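Local coordinates for protein adenylyltransferase and sulfurtransferase uba4 (Chaetomium thermophilum, PDB 6YUB) that probably adenylates and sulfurates the sulfur-carrier proteins used in wobble-uridine thiolation of tRNA and in molybdenum cofactor biosynthesis, at residues 252-257 against 265-270; 163-168 against 247-252; 69-74 against 83-88; 111-116 against 138-143. All blocks are in the same frame, centred on the assembly; numbering follows the deposited sequence.

Contact 1 (252-257 against 265-270)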
# COMPACT_ATOMS: atom_id res chain seq x y z
N LEU B 252 -7.59 7.13 4.34
CA LEU B 252 -6.32 6.64 3.82
C LEU B 252 -6.28 6.87 2.32
O LEU B 252 -7.21 6.48 1.60
CB LEU B 252 -6.12 5.16 4.14
CG LEU B 252 -4.75 4.59 3.78
CD1 LEU B 252 -3.67 5.19 4.67
CD2 LEU B 252 -4.75 3.07 3.89
N ILE B 253 -5.20 7.49 1.84
CA ILE B 253 -5.01 7.75 0.42
C ILE B 253 -3.63 7.23 0.04
O ILE B 253 -2.62 7.71 0.56
CB ILE B 253 -5.13 9.25 0.08
CG1 ILE B 253 -6.50 9.78 0.51
CG2 ILE B 253 -4.91 9.48 -1.41
CD1 ILE B 253 -6.74 11.23 0.19
N TYR B 254 -3.59 6.25 -0.86
CA TYR B 254 -2.34 5.70 -1.37
C TYR B 254 -2.16 6.14 -2.81
O TYR B 254 -2.97 5.79 -3.68
CB TYR B 254 -2.33 4.18 -1.26
CG TYR B 254 -1.12 3.55 -1.91
CD1 TYR B 254 0.16 4.01 -1.60
CD2 TYR B 254 -1.24 2.52 -2.82
CE1 TYR B 254 1.27 3.45 -2.19
CE2 TYR B 254 -0.13 1.95 -3.42
CZ TYR B 254 1.12 2.42 -3.10
OH TYR B 254 2.23 1.87 -3.68
N THR B 255 -1.10 6.89 -3.07
CA THR B 255 -0.78 7.39 -4.40
C THR B 255 0.33 6.55 -5.01
O THR B 255 1.36 6.31 -4.37
CB THR B 255 -0.37 8.86 -4.35
OG1 THR B 255 -1.42 9.63 -3.75
CG2 THR B 255 -0.10 9.39 -5.75
N TYR B 256 0.12 6.10 -6.24
CA TYR B 256 1.01 5.16 -6.93
C TYR B 256 1.49 5.82 -8.22
O TYR B 256 0.69 6.07 -9.13
CB TYR B 256 0.28 3.85 -7.21
CG TYR B 256 1.11 2.76 -7.85
CD1 TYR B 256 1.26 2.70 -9.23
CD2 TYR B 256 1.71 1.78 -7.08
CE1 TYR B 256 2.01 1.70 -9.83
CE2 TYR B 256 2.46 0.77 -7.67
CZ TYR B 256 2.60 0.74 -9.04
OH TYR B 256 3.34 -0.27 -9.63
N ASP B 257 2.79 6.09 -8.29
CA ASP B 257 3.40 6.69 -9.47
C ASP B 257 4.45 5.74 -10.02
O ASP B 257 5.35 5.30 -9.29
CB ASP B 257 4.03 8.05 -9.12
CG ASP B 257 4.38 8.86 -10.36
OD1 ASP B 257 5.02 8.30 -11.27
OD2 ASP B 257 4.01 10.05 -10.41
N TYR B 265 5.39 10.08 1.67
CA TYR B 265 4.01 10.54 1.72
C TYR B 265 3.19 9.99 0.56
O TYR B 265 2.21 10.61 0.14
CB TYR B 265 3.96 12.07 1.76
CG TYR B 265 4.47 12.61 3.08
CD1 TYR B 265 3.70 12.52 4.23
CD2 TYR B 265 5.73 13.19 3.18
CE1 TYR B 265 4.16 13.00 5.44
CE2 TYR B 265 6.20 13.67 4.39
CZ TYR B 265 5.41 13.57 5.51
OH TYR B 265 5.87 14.05 6.72
N SER B 266 3.59 8.83 0.03
CA SER B 266 2.71 8.10 -0.87
C SER B 266 1.43 7.69 -0.15
O SER B 266 0.35 7.66 -0.76
CB SER B 266 3.42 6.87 -1.42
OG SER B 266 4.56 7.24 -2.17
N PHE B 267 1.52 7.39 1.15
CA PHE B 267 0.36 7.16 2.00
C PHE B 267 0.05 8.45 2.76
O PHE B 267 0.91 8.97 3.48
CB PHE B 267 0.62 6.02 2.98
CG PHE B 267 0.60 4.66 2.36
CD1 PHE B 267 -0.58 3.96 2.24
CD2 PHE B 267 1.77 4.08 1.90
CE1 PHE B 267 -0.60 2.70 1.67
CE2 PHE B 267 1.76 2.82 1.33
CZ PHE B 267 0.57 2.13 1.21
N ARG B 268 -1.17 8.96 2.60
CA ARG B 268 -1.65 10.11 3.35
C ARG B 268 -2.81 9.66 4.23
O ARG B 268 -3.76 9.03 3.74
CB ARG B 268 -2.09 11.25 2.43
CG ARG B 268 -0.97 11.92 1.66
CD ARG B 268 0.08 12.53 2.57
NE ARG B 268 -0.49 13.44 3.56
CZ ARG B 268 -0.85 14.70 3.31
NH1 ARG B 268 -0.72 15.20 2.09
NH2 ARG B 268 -1.35 15.45 4.28
N ALA B 269 -2.73 9.98 5.52
CA ALA B 269 -3.78 9.69 6.49
C ALA B 269 -4.42 11.01 6.89
O ALA B 269 -3.85 11.76 7.69
CB ALA B 269 -3.22 8.94 7.70
N LEU B 270 -5.59 11.31 6.33
CA LEU B 270 -6.30 12.54 6.61
C LEU B 270 -7.38 12.26 7.65
O LEU B 270 -8.25 11.41 7.42
CB LEU B 270 -6.92 13.10 5.33
CG LEU B 270 -5.95 13.32 4.17
CD1 LEU B 270 -6.67 13.78 2.93
CD2 LEU B 270 -4.86 14.32 4.57
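In the beta hairpin of strands 250-255 and 267-271, Y254 and F267 form an antiparallel non-hydrogen-bonded pair, and their rings make an offset stack. The ring centroids are 4.3 Å apart and the planes are inclined by 18°. CD1 of Y254 lies over the centre of the F267 ring, 3.4 Å above its plane. CG of F267 is anti to the carbonyl carbon (chi1 -74°), beside its own backbone N and next to Y254. At the edge of the F267 ring, near its plane, CD1 of L252 lies 4.1 Å from CD1 of F267. An alanine in place of F267 would probably leave one face of the Y254 ring without its stacking partner and L252 CD1 without that ring edge. Within this chain, strand 267-271 is an outermost strand of the mixed sheet of the ThiF-family domain. Its backbone is tied on by I253 N to R268 O and by R268 N to I253 O, each 2.8 Å. T255 N adds a bond of 2.8 Å to S266 O. On the face of I253 and R268, I253 CD1 packs on L270 CD1 at 3.7 Å. The other protein of the assembly stacks an aromatic ring on F267, and its acidic side chain pairs with R268 NH2.

Contact 2 (163-168 against 247-252)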
# COMPACT_ATOMS: atom_id res chain seq x y z
N GLN B 163 -8.25 4.72 -2.07
CA GLN B 163 -8.76 5.32 -0.84
C GLN B 163 -9.46 4.27 0.00
O GLN B 163 -9.95 3.27 -0.51
CB GLN B 163 -9.73 6.47 -1.15
CG GLN B 163 -9.13 7.58 -2.00
CD GLN B 163 -10.07 8.76 -2.16
OE1 GLN B 163 -9.67 9.82 -2.63
NE2 GLN B 163 -11.33 8.57 -1.77
N LEU B 164 -9.50 4.52 1.31
CA LEU B 164 -10.18 3.63 2.24
C LEU B 164 -10.62 4.43 3.46
O LEU B 164 -9.90 5.32 3.92
CB LEU B 164 -9.26 2.48 2.67
CG LEU B 164 -9.79 1.57 3.78
CD1 LEU B 164 -9.60 0.11 3.40
CD2 LEU B 164 -9.07 1.87 5.09
N ILE B 165 -11.81 4.11 3.97
CA ILE B 165 -12.33 4.79 5.15
C ILE B 165 -13.39 3.91 5.79
O ILE B 165 -14.16 3.24 5.10
CB ILE B 165 -12.89 6.19 4.80
CG1 ILE B 165 -13.27 6.94 6.07
CG2 ILE B 165 -14.10 6.06 3.87
CD1 ILE B 165 -13.34 8.44 5.89
N VAL B 166 -13.41 3.92 7.12
CA VAL B 166 -14.43 3.23 7.91
C VAL B 166 -15.47 4.25 8.34
O VAL B 166 -15.13 5.31 8.90
CB VAL B 166 -13.81 2.53 9.13
CG1 VAL B 166 -14.87 1.78 9.93
CG2 VAL B 166 -12.71 1.58 8.69
N LEU B 167 -16.74 3.95 8.07
CA LEU B 167 -17.83 4.90 8.27
C LEU B 167 -18.89 4.30 9.17
O LEU B 167 -19.09 3.08 9.20
CB LEU B 167 -18.45 5.32 6.92
CG LEU B 167 -17.50 5.95 5.91
CD1 LEU B 167 -18.09 5.89 4.50
CD2 LEU B 167 -17.18 7.38 6.30
N ASN B 168 -19.58 5.17 9.89
CA ASN B 168 -20.73 4.79 10.72
C ASN B 168 -20.39 3.62 11.63
O ASN B 168 -21.18 2.68 11.80
CB ASN B 168 -21.94 4.48 9.85
CG ASN B 168 -23.23 4.40 10.64
OD1 ASN B 168 -23.42 5.14 11.61
ND2 ASN B 168 -24.13 3.50 10.24
N VAL B 247 -14.95 7.47 15.77
CA VAL B 247 -15.85 8.63 15.69
C VAL B 247 -15.30 9.66 14.70
O VAL B 247 -16.06 10.29 13.95
CB VAL B 247 -16.06 9.24 17.08
CG1 VAL B 247 -16.65 10.64 16.97
CG2 VAL B 247 -16.98 8.34 17.90
N GLN B 248 -13.98 9.85 14.70
CA GLN B 248 -13.29 10.70 13.72
C GLN B 248 -12.33 9.80 12.95
O GLN B 248 -11.16 9.67 13.33
CB GLN B 248 -12.57 11.86 14.40
CG GLN B 248 -13.49 12.94 14.92
CD GLN B 248 -12.75 14.17 15.40
OE1 GLN B 248 -12.12 14.88 14.61
NE2 GLN B 248 -12.82 14.43 16.70
N PRO B 249 -12.79 9.16 11.88
CA PRO B 249 -11.95 8.17 11.20
C PRO B 249 -10.92 8.83 10.29
O PRO B 249 -10.97 10.02 10.00
CB PRO B 249 -12.96 7.35 10.38
CG PRO B 249 -14.05 8.35 10.06
CD PRO B 249 -14.12 9.30 11.25
N THR B 250 -9.97 8.01 9.86
CA THR B 250 -8.91 8.44 8.95
C THR B 250 -9.29 8.10 7.52
O THR B 250 -9.80 7.01 7.24
CB THR B 250 -7.59 7.76 9.31
OG1 THR B 250 -7.17 8.18 10.62
CG2 THR B 250 -6.51 8.12 8.30
N LEU B 251 -9.04 9.04 6.61
CA LEU B 251 -9.16 8.79 5.18
C LEU B 251 -7.78 8.40 4.66
O LEU B 251 -6.89 9.25 4.56
CB LEU B 251 -9.70 10.00 4.44
CG LEU B 251 -9.68 9.89 2.92
CD1 LEU B 251 -10.53 8.71 2.44
CD2 LEU B 251 -10.15 11.19 2.27
N LEU B 252 -7.59 7.13 4.34
CA LEU B 252 -6.32 6.64 3.82
C LEU B 252 -6.28 6.87 2.32
O LEU B 252 -7.21 6.48 1.60
CB LEU B 252 -6.12 5.16 4.14
CG LEU B 252 -4.75 4.59 3.78
CD1 LEU B 252 -3.67 5.19 4.67
CD2 LEU B 252 -4.75 3.07 3.89
O HOH W 1 -10.99 4.74 8.32
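L164 and L252 form an antiparallel hydrogen-bonded pair between strands 161-167 and 250-255. L164 N donates to L252 O and L252 N donates to L164 O, both at 3.0 Å. The second bond runs nearly along the C=O axis. L252 O also receives a CA-H contact from Q163 CA at 3.1 Å. Beyond this pair the two segments spread, and the CA atoms of V166 and P249 are 6.4 Å apart. A water bridges the wider part. The water accepts from V166 N at 2.8 Å and donates to T250 O at 2.8 Å, so it satisfies a donor on one strand and an acceptor on the other. P249 CB lies 3.3 Å from V166 O. CG1 of I165, anti to the backbone N (chi1 -173°), lies 3.7 Å from T250 O. CD1 of L251 reaches both L164 O and I165 CB. L251 N probably bonds to L270 O. On their other side, Q163 and I165 make backbone bonds to A156 and S154 of strand 152-158. Strand 161-167 is thus an inner strand of the sheet. Helix 208-228 covers the L164 and V166 side chains, while C188 of helix 185-188 touches I165.

Contact 3 (69-74 against 83-88)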
# COMPACT_ATOMS: atom_id res chain seq x y z
N VAL B 69 -16.69 -12.47 -15.74
CA VAL B 69 -15.24 -12.41 -15.78
C VAL B 69 -14.77 -12.10 -17.20
O VAL B 69 -15.28 -12.67 -18.18
CB VAL B 69 -14.64 -13.74 -15.29
CG1 VAL B 69 -13.12 -13.77 -15.49
CG2 VAL B 69 -15.00 -13.97 -13.83
N GLU B 70 -13.81 -11.20 -17.32
CA GLU B 70 -13.25 -10.80 -18.60
C GLU B 70 -11.73 -10.92 -18.55
O GLU B 70 -11.11 -10.76 -17.50
CB GLU B 70 -13.64 -9.36 -18.97
CG GLU B 70 -15.12 -9.17 -19.23
CD GLU B 70 -15.48 -7.73 -19.54
OE1 GLU B 70 -15.13 -6.83 -18.74
OE2 GLU B 70 -16.12 -7.48 -20.58
N THR B 71 -11.14 -11.19 -19.72
CA THR B 71 -9.70 -11.40 -19.80
C THR B 71 -8.93 -10.14 -19.44
O THR B 71 -7.88 -10.21 -18.79
CB THR B 71 -9.32 -11.86 -21.21
OG1 THR B 71 -10.08 -13.02 -21.56
CG2 THR B 71 -7.83 -12.18 -21.29
N SER B 72 -9.44 -8.98 -19.84
CA SER B 72 -8.74 -7.72 -19.66
C SER B 72 -8.74 -7.23 -18.21
O SER B 72 -8.10 -6.21 -17.94
CB SER B 72 -9.35 -6.65 -20.56
OG SER B 72 -10.74 -6.50 -20.31
N ASN B 73 -9.43 -7.91 -17.30
CA ASN B 73 -9.46 -7.52 -15.90
C ASN B 73 -8.66 -8.46 -15.01
O ASN B 73 -8.58 -8.23 -13.80
CB ASN B 73 -10.90 -7.44 -15.40
CG ASN B 73 -11.70 -6.34 -16.07
OD1 ASN B 73 -11.14 -5.32 -16.48
ND2 ASN B 73 -13.01 -6.53 -16.19
N LEU B 74 -8.08 -9.52 -15.57
CA LEU B 74 -7.39 -10.51 -14.74
C LEU B 74 -6.15 -9.93 -14.08
O LEU B 74 -5.77 -10.38 -12.99
CB LEU B 74 -7.03 -11.73 -15.58
CG LEU B 74 -8.22 -12.58 -16.05
CD1 LEU B 74 -7.77 -13.65 -17.03
CD2 LEU B 74 -8.93 -13.20 -14.86
N LYS B 83 -9.76 -19.77 -17.50
CA LYS B 83 -10.77 -20.72 -17.95
C LYS B 83 -12.16 -20.39 -17.43
O LYS B 83 -13.13 -21.02 -17.85
CB LYS B 83 -10.38 -22.14 -17.51
CG LYS B 83 -9.03 -22.60 -18.03
N ARG B 84 -12.28 -19.42 -16.52
CA ARG B 84 -13.58 -19.00 -16.01
C ARG B 84 -14.06 -17.69 -16.64
O ARG B 84 -15.04 -17.12 -16.18
CB ARG B 84 -13.53 -18.86 -14.49
CG ARG B 84 -13.22 -20.17 -13.78
CD ARG B 84 -13.68 -20.16 -12.33
NE ARG B 84 -12.89 -19.27 -11.49
CZ ARG B 84 -11.79 -19.64 -10.84
NH1 ARG B 84 -11.33 -20.88 -10.93
NH2 ARG B 84 -11.14 -18.75 -10.09
N VAL B 85 -13.38 -17.23 -17.69
CA VAL B 85 -13.86 -16.07 -18.44
C VAL B 85 -15.24 -16.38 -19.00
O VAL B 85 -15.48 -17.46 -19.56
CB VAL B 85 -12.87 -15.70 -19.55
CG1 VAL B 85 -13.49 -14.71 -20.51
CG2 VAL B 85 -11.59 -15.13 -18.94
N GLY B 86 -16.16 -15.42 -18.86
CA GLY B 86 -17.53 -15.61 -19.23
C GLY B 86 -18.44 -16.04 -18.09
O GLY B 86 -19.66 -15.88 -18.19
N MET B 87 -17.87 -16.58 -17.02
CA MET B 87 -18.64 -16.95 -15.84
C MET B 87 -18.90 -15.72 -14.98
O MET B 87 -18.14 -14.74 -15.01
CB MET B 87 -17.89 -18.01 -15.04
CG MET B 87 -18.61 -18.49 -13.79
SD MET B 87 -17.53 -19.48 -12.72
CE MET B 87 -17.13 -20.86 -13.81
N LEU B 88 -19.99 -15.77 -14.23
CA LEU B 88 -20.28 -14.73 -13.26
C LEU B 88 -19.10 -14.54 -12.31
O LEU B 88 -18.51 -15.52 -11.83
CB LEU B 88 -21.54 -15.08 -12.46
CG LEU B 88 -22.87 -15.07 -13.22
CD1 LEU B 88 -24.01 -15.50 -12.31
CD2 LEU B 88 -23.14 -13.69 -13.80
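V69 N donates to M87 O at 2.8 Å, with a nearly straight N-H...O angle of 162°. V69 O is bound in turn by G86 N at 3.0 Å and 167°, this donor being tilted out of the V69 carbonyl plane. Both backbone polar groups of V69 are therefore held by the type II turn R84-M87. The turn is closed by its own bond, M87 N to R84 O, at 3.0 Å. G86 occupies its third position with phi 95°. A CB at these backbone angles would press on the carbonyl O of V85. The V69 side chain points into the turn. V69 CB lies 3.5 Å from R84 O, and V69 CG2 lies 3.4 Å from M87 O. CG1 of V69 packs on CG2 of V85 at 4.0 Å. CG1 of V85 is anti to its backbone N and lies 3.6 Å from V69 O. CG2 of V85 also meets T71 OG1 at 3.7 Å. An alanine at V69 would probably leave V85 CG2 without V69 CG1 as its methyl partner and open a gap beside the carbonyls of R84 and M87. The segment 69-74 includes S72, N73 and L74, which are predicted to bind ATP. Both segments belong to the long loop between strand 60-64 and helix 89-100. L88 is the N-cap residue of that helix, whose residues K89 and S92 touch V69, while S92 OG accepts a hydrogen bond from R84 NE.

Contact 4 (111-116 against 138-143)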
# COMPACT_ATOMS: atom_id res chain seq x y z
N PHE B 111 -26.61 -10.63 -9.16
CA PHE B 111 -27.27 -9.52 -9.83
C PHE B 111 -26.78 -8.21 -9.22
O PHE B 111 -26.24 -8.17 -8.11
CB PHE B 111 -28.80 -9.62 -9.72
CG PHE B 111 -29.29 -9.96 -8.34
CD1 PHE B 111 -29.53 -8.97 -7.40
CD2 PHE B 111 -29.52 -11.28 -7.98
CE1 PHE B 111 -29.98 -9.28 -6.14
CE2 PHE B 111 -29.98 -11.60 -6.72
CZ PHE B 111 -30.21 -10.60 -5.79
N ASP B 112 -26.98 -7.13 -9.97
CA ASP B 112 -26.52 -5.82 -9.56
C ASP B 112 -27.26 -5.33 -8.32
O ASP B 112 -28.47 -5.54 -8.18
CB ASP B 112 -26.71 -4.80 -10.69
CG ASP B 112 -25.89 -5.13 -11.91
OD1 ASP B 112 -25.01 -6.01 -11.83
OD2 ASP B 112 -26.13 -4.50 -12.97
N LEU B 113 -26.53 -4.68 -7.42
CA LEU B 113 -27.16 -3.92 -6.35
C LEU B 113 -27.73 -2.63 -6.91
O LEU B 113 -27.10 -1.95 -7.73
CB LEU B 113 -26.15 -3.62 -5.24
CG LEU B 113 -26.69 -2.91 -4.00
CD1 LEU B 113 -26.27 -3.65 -2.74
CD2 LEU B 113 -26.21 -1.47 -3.96
N THR B 114 -28.94 -2.29 -6.50
CA THR B 114 -29.62 -1.11 -7.01
C THR B 114 -30.39 -0.41 -5.90
O THR B 114 -30.57 -0.98 -4.82
CB THR B 114 -30.59 -1.47 -8.14
OG1 THR B 114 -31.71 -2.18 -7.59
CG2 THR B 114 -29.91 -2.35 -9.18
N PRO B 115 -30.87 0.82 -6.12
CA PRO B 115 -31.70 1.47 -5.09
C PRO B 115 -32.95 0.68 -4.75
O PRO B 115 -33.47 0.83 -3.64
CB PRO B 115 -32.05 2.83 -5.72
CG PRO B 115 -30.94 3.08 -6.72
CD PRO B 115 -30.57 1.72 -7.25
N GLN B 116 -33.43 -0.18 -5.65
CA GLN B 116 -34.64 -0.95 -5.41
C GLN B 116 -34.39 -2.21 -4.58
O GLN B 116 -35.35 -2.77 -4.03
CB GLN B 116 -35.29 -1.36 -6.74
CG GLN B 116 -36.03 -0.24 -7.45
CD GLN B 116 -35.11 0.83 -7.99
OE1 GLN B 116 -34.09 0.53 -8.61
NE2 GLN B 116 -35.45 2.10 -7.74
N ARG B 138 -21.55 4.20 -4.17
CA ARG B 138 -20.98 4.51 -2.86
C ARG B 138 -21.96 5.31 -2.01
O ARG B 138 -22.15 5.02 -0.82
CB ARG B 138 -19.66 5.26 -3.02
CG ARG B 138 -18.45 4.35 -3.15
CD ARG B 138 -17.17 5.02 -2.67
NE ARG B 138 -16.66 6.01 -3.62
CZ ARG B 138 -16.11 5.70 -4.79
NH1 ARG B 138 -16.01 4.43 -5.16
NH2 ARG B 138 -15.66 6.66 -5.59
N TYR B 139 -22.58 6.34 -2.60
CA TYR B 139 -23.54 7.14 -1.85
C TYR B 139 -24.76 6.32 -1.48
O TYR B 139 -25.30 6.47 -0.38
CB TYR B 139 -23.94 8.37 -2.67
CG TYR B 139 -22.88 9.46 -2.67
CD1 TYR B 139 -22.81 10.39 -1.64
CD2 TYR B 139 -21.96 9.57 -3.70
CE1 TYR B 139 -21.85 11.38 -1.63
CE2 TYR B 139 -21.00 10.56 -3.70
CZ TYR B 139 -20.95 11.46 -2.67
OH TYR B 139 -19.99 12.45 -2.66
N LEU B 140 -25.21 5.44 -2.37
CA LEU B 140 -26.35 4.58 -2.07
C LEU B 140 -26.05 3.67 -0.88
O LEU B 140 -26.86 3.53 0.03
CB LEU B 140 -26.73 3.76 -3.30
CG LEU B 140 -27.76 2.66 -3.07
CD1 LEU B 140 -29.06 3.25 -2.50
CD2 LEU B 140 -28.04 1.89 -4.36
N ILE B 141 -24.88 3.03 -0.90
CA ILE B 141 -24.53 2.11 0.18
C ILE B 141 -24.39 2.85 1.50
O ILE B 141 -24.91 2.42 2.53
CB ILE B 141 -23.26 1.33 -0.19
CG1 ILE B 141 -23.53 0.41 -1.38
CG2 ILE B 141 -22.77 0.51 0.99
CD1 ILE B 141 -22.27 -0.04 -2.11
N SER B 142 -23.71 4.00 1.49
CA SER B 142 -23.61 4.81 2.70
C SER B 142 -24.99 5.14 3.25
O SER B 142 -25.28 4.91 4.44
CB SER B 142 -22.83 6.08 2.41
OG SER B 142 -22.43 6.73 3.61
N ASP B 143 -25.88 5.67 2.40
CA ASP B 143 -27.22 6.00 2.85
C ASP B 143 -27.90 4.81 3.51
O ASP B 143 -28.41 4.92 4.64
CB ASP B 143 -28.04 6.51 1.66
CG ASP B 143 -27.57 7.87 1.16
OD1 ASP B 143 -26.72 8.49 1.85
OD2 ASP B 143 -28.04 8.32 0.10
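L140 of helix 135-148 points at the loop that follows strand 105-109, where L113 and P115 receive it. This is a helix-to-loop contact of the Rossmann-type ThiF fold. It is wholly apolar, with no hydrogen bond across it. CG of L140 is anti to the backbone N (chi1 171°), which directs the branch point outward from the helix. CD2 then does most of the touching. L140 CD2 lies against the T114-P115 peptide link, 3.6 Å from T114 C. The L140 side chain and the P115 ring meet at about a right angle, with CD2 of L140 3.8 Å from CD of P115. CD1 of L140 comes to P115 CA at 4.1 Å. L113 and L140 cross obliquely, with their CD2 atoms 3.8 Å apart. The same CD2 of L113 also reaches the next helix residue, at 4.2 Å from I141 CG1. The L113 branch thus touches two successive side chains of the helix. I293 of helix 290-294 touches both L140 and P115. The loop is also braced by N117, whose OD1 accepts from T114 N and whose ND2 donates to D112 O. The shortest approach between the two segments is made by CD2 of L140, which lies 3.5 Å from P115 N.

Along the chain contact 3 comes first, then contact 4, contact 2 and contact 1. All lie in the N-terminal ThiF-family adenylyltransferase part of the protein; the rhodanese part is not in this chain. Contacts 1 and 2 share L252 and strand 250-255, and their centres are 14 Å apart. Together they join strands 161-167, 250-255 and 267-271 at one edge of the mixed sheet. Contact 4 joins a loop to helix 135-148. Its centre is 19 Å from that of contact 2, with nearest atoms about 5 Å apart. Contact 3 shapes the loop before helix 89-100; its centre is 32 Å from that of contact 2. Its predicted ATP residues lie across the chain's centre from contact 2.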